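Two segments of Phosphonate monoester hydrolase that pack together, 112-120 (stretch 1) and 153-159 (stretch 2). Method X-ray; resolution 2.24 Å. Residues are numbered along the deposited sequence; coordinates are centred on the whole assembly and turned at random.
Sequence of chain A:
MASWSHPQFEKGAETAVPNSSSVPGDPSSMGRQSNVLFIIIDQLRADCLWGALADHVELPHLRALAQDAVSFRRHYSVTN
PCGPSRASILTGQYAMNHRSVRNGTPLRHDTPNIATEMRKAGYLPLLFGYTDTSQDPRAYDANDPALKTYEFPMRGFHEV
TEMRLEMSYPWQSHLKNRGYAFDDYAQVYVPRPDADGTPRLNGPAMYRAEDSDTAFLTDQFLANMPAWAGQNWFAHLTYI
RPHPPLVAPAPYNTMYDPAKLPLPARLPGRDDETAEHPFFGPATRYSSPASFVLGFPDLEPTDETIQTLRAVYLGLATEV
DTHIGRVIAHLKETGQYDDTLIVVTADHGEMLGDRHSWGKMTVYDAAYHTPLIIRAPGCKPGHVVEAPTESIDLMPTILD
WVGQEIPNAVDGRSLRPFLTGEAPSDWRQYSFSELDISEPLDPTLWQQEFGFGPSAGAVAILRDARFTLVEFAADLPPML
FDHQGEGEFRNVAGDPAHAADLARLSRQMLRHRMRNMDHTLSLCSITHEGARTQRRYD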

# COMPACT_ATOMS: atom_id res chain seq x y z
N PRO A 112 1.71 6.73 -13.16
CA PRO A 112 2.59 7.90 -13.10
C PRO A 112 2.01 9.06 -13.91
O PRO A 112 1.44 8.86 -14.97
CB PRO A 112 3.90 7.38 -13.71
CG PRO A 112 3.82 5.91 -13.64
CD PRO A 112 2.38 5.61 -13.85
N ASN A 113 2.07 10.27 -13.35
CA ASN A 113 1.54 11.45 -14.02
C ASN A 113 2.55 12.59 -13.93
O ASN A 113 3.58 12.43 -13.26
CB ASN A 113 0.14 11.83 -13.50
CG ASN A 113 0.06 12.19 -12.03
OD1 ASN A 113 0.68 13.14 -11.54
ND2 ASN A 113 -0.80 11.51 -11.30
N ILE A 114 2.29 13.72 -14.63
CA ILE A 114 3.18 14.89 -14.62
C ILE A 114 3.45 15.42 -13.20
O ILE A 114 4.58 15.76 -12.91
CB ILE A 114 2.75 15.98 -15.66
CG1 ILE A 114 3.84 17.07 -15.89
CG2 ILE A 114 1.39 16.62 -15.33
CD1 ILE A 114 5.11 16.59 -16.62
N ALA A 115 2.44 15.44 -12.31
CA ALA A 115 2.57 15.94 -10.94
C ALA A 115 3.44 15.03 -10.06
O ALA A 115 4.36 15.52 -9.40
CB ALA A 115 1.20 16.17 -10.32
N THR A 116 3.17 13.71 -10.07
CA THR A 116 3.94 12.72 -9.30
C THR A 116 5.41 12.72 -9.71
O THR A 116 6.30 12.66 -8.85
CB THR A 116 3.33 11.32 -9.40
OG1 THR A 116 3.26 10.93 -10.77
CG2 THR A 116 1.96 11.23 -8.73
N GLU A 117 5.67 12.82 -11.03
CA GLU A 117 7.02 12.84 -11.58
C GLU A 117 7.74 14.15 -11.31
O GLU A 117 8.93 14.12 -11.01
CB GLU A 117 7.04 12.41 -13.05
CG GLU A 117 6.54 11.00 -13.32
CD GLU A 117 6.89 9.92 -12.32
OE1 GLU A 117 8.05 9.45 -12.32
OE2 GLU A 117 5.99 9.54 -11.53
N MET A 118 7.02 15.30 -11.37
CA MET A 118 7.56 16.62 -11.04
C MET A 118 7.87 16.74 -9.55
O MET A 118 8.81 17.45 -9.20
CB MET A 118 6.64 17.77 -11.50
CG MET A 118 6.67 18.02 -13.02
SD MET A 118 8.22 18.70 -13.65
CE MET A 118 8.01 20.43 -13.30
N ARG A 119 7.12 16.02 -8.68
CA ARG A 119 7.36 15.97 -7.24
C ARG A 119 8.70 15.30 -6.91
O ARG A 119 9.38 15.70 -5.95
CB ARG A 119 6.22 15.26 -6.50
CG ARG A 119 5.00 16.15 -6.30
CD ARG A 119 4.17 15.64 -5.16
NE ARG A 119 3.05 16.53 -4.88
CZ ARG A 119 2.68 16.93 -3.67
NH1 ARG A 119 3.38 16.57 -2.60
NH2 ARG A 119 1.63 17.72 -3.52
N LYS A 120 9.08 14.30 -7.75
CA LYS A 120 10.38 13.60 -7.67
C LYS A 120 11.53 14.56 -8.03
O LYS A 120 12.62 14.43 -7.48
CB LYS A 120 10.40 12.37 -8.59
CG LYS A 120 9.41 11.27 -8.20
CD LYS A 120 9.50 10.10 -9.16
CE LYS A 120 8.49 9.03 -8.83
NZ LYS A 120 8.43 7.97 -9.87
N PRO A 153 -9.35 16.76 -8.40
CA PRO A 153 -7.93 16.91 -8.76
C PRO A 153 -7.09 15.63 -8.63
O PRO A 153 -7.20 14.87 -7.67
CB PRO A 153 -7.42 18.02 -7.84
CG PRO A 153 -8.33 17.97 -6.67
CD PRO A 153 -9.68 17.58 -7.21
N MET A 154 -6.22 15.44 -9.63
CA MET A 154 -5.29 14.33 -9.78
C MET A 154 -4.25 14.32 -8.65
O MET A 154 -3.76 15.38 -8.25
CB MET A 154 -4.60 14.46 -11.15
CG MET A 154 -3.72 13.30 -11.52
SD MET A 154 -3.02 13.54 -13.16
CE MET A 154 -4.05 12.49 -14.12
N ARG A 155 -3.92 13.11 -8.18
CA ARG A 155 -2.91 12.78 -7.18
C ARG A 155 -1.58 13.45 -7.55
O ARG A 155 -1.10 13.30 -8.68
CB ARG A 155 -2.73 11.24 -7.15
CG ARG A 155 -1.67 10.74 -6.18
CD ARG A 155 -1.25 9.31 -6.46
NE ARG A 155 -0.22 8.91 -5.50
CZ ARG A 155 0.24 7.67 -5.35
NH1 ARG A 155 -0.23 6.68 -6.12
NH2 ARG A 155 1.16 7.40 -4.44
N GLY A 156 -1.01 14.20 -6.60
CA GLY A 156 0.24 14.91 -6.80
C GLY A 156 0.05 16.40 -6.96
O GLY A 156 0.93 17.17 -6.58
N PHE A 157 -1.10 16.83 -7.52
CA PHE A 157 -1.40 18.25 -7.71
C PHE A 157 -1.80 18.90 -6.42
O PHE A 157 -2.59 18.35 -5.65
CB PHE A 157 -2.47 18.48 -8.79
CG PHE A 157 -1.95 18.50 -10.21
CD1 PHE A 157 -1.31 19.62 -10.72
CD2 PHE A 157 -2.12 17.40 -11.04
CE1 PHE A 157 -0.81 19.64 -12.03
CE2 PHE A 157 -1.63 17.42 -12.36
CZ PHE A 157 -0.98 18.54 -12.85
N HIS A 158 -1.23 20.09 -6.17
CA HIS A 158 -1.54 20.86 -5.00
C HIS A 158 -2.45 21.98 -5.48
O HIS A 158 -2.05 22.86 -6.25
CB HIS A 158 -0.28 21.39 -4.30
CG HIS A 158 -0.56 21.89 -2.91
ND1 HIS A 158 -0.37 21.08 -1.80
CD2 HIS A 158 -1.02 23.09 -2.50
CE1 HIS A 158 -0.71 21.81 -0.75
NE2 HIS A 158 -1.09 23.04 -1.12
N GLU A 159 -3.73 21.88 -5.10
CA GLU A 159 -4.74 22.82 -5.52
C GLU A 159 -4.65 24.14 -4.77
O GLU A 159 -4.75 24.16 -3.55
CB GLU A 159 -6.13 22.18 -5.38
CG GLU A 159 -7.22 22.92 -6.12
CD GLU A 159 -8.57 22.33 -5.82
OE1 GLU A 159 -9.04 22.48 -4.67
OE2 GLU A 159 -9.18 21.71 -6.73

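Stretches 112-120 and 153-159 bury 395 Å² between them, both sides summed; the helix from Ile114 packs on the type II turn Met154 to Phe157. Gly156 has the most surface covered by the other stretch and forms the nearest CA pair, its CA 4.9 Å from Ala115 CA. It suits this place twice over: a CB here would lie 2.9 Å from Ala115 CB, a clash, and at phi/psi 106/-30 it would also jam against the carbonyl O of Arg155. The bare backbone lets Ala115 CB come to 3.6 Å from Gly156 C. Two carbonyls of the turn are taken up by side chains of the helical stretch. Arg119, its CB directed toward the turn and its chain extended through chi2 and chi3 (both t), gives a hydrogen bond from NE to Gly156 O at 2.8 Å; a weak second one runs from NH2 to the same Gly156 O at 3.2 Å, so the oxygen lies at the edge of the guanidinium, near its plane. Asn113, at the N-cap, uses both ends of its amide: OD1 accepts from Thr116 N at 2.9 Å, capping the helix, while ND2 donates to Arg155 O at 3.2 Å. A return bond from Asn113 N to Thr116 OG1, 2.9 Å, steadies the cap. The methylene Met154 CG packs 3.4 Å from Asn113 ND2. Beside these polar links lies an apolar patch. The CA-to-CB bond of Phe157 points away from the helix, yet its ring comes nearer, and Ala115 CB sits over one face, 3.8 Å from the ring centroid, in a CH-pi contact. The small methyl touches both the ring and the glycine backbone. Ile114 CG2 extends the patch, 3.9 Å from Phe157 CZ. Apart from the patch, Thr116 CG2 rests 3.7 Å from Arg155 O.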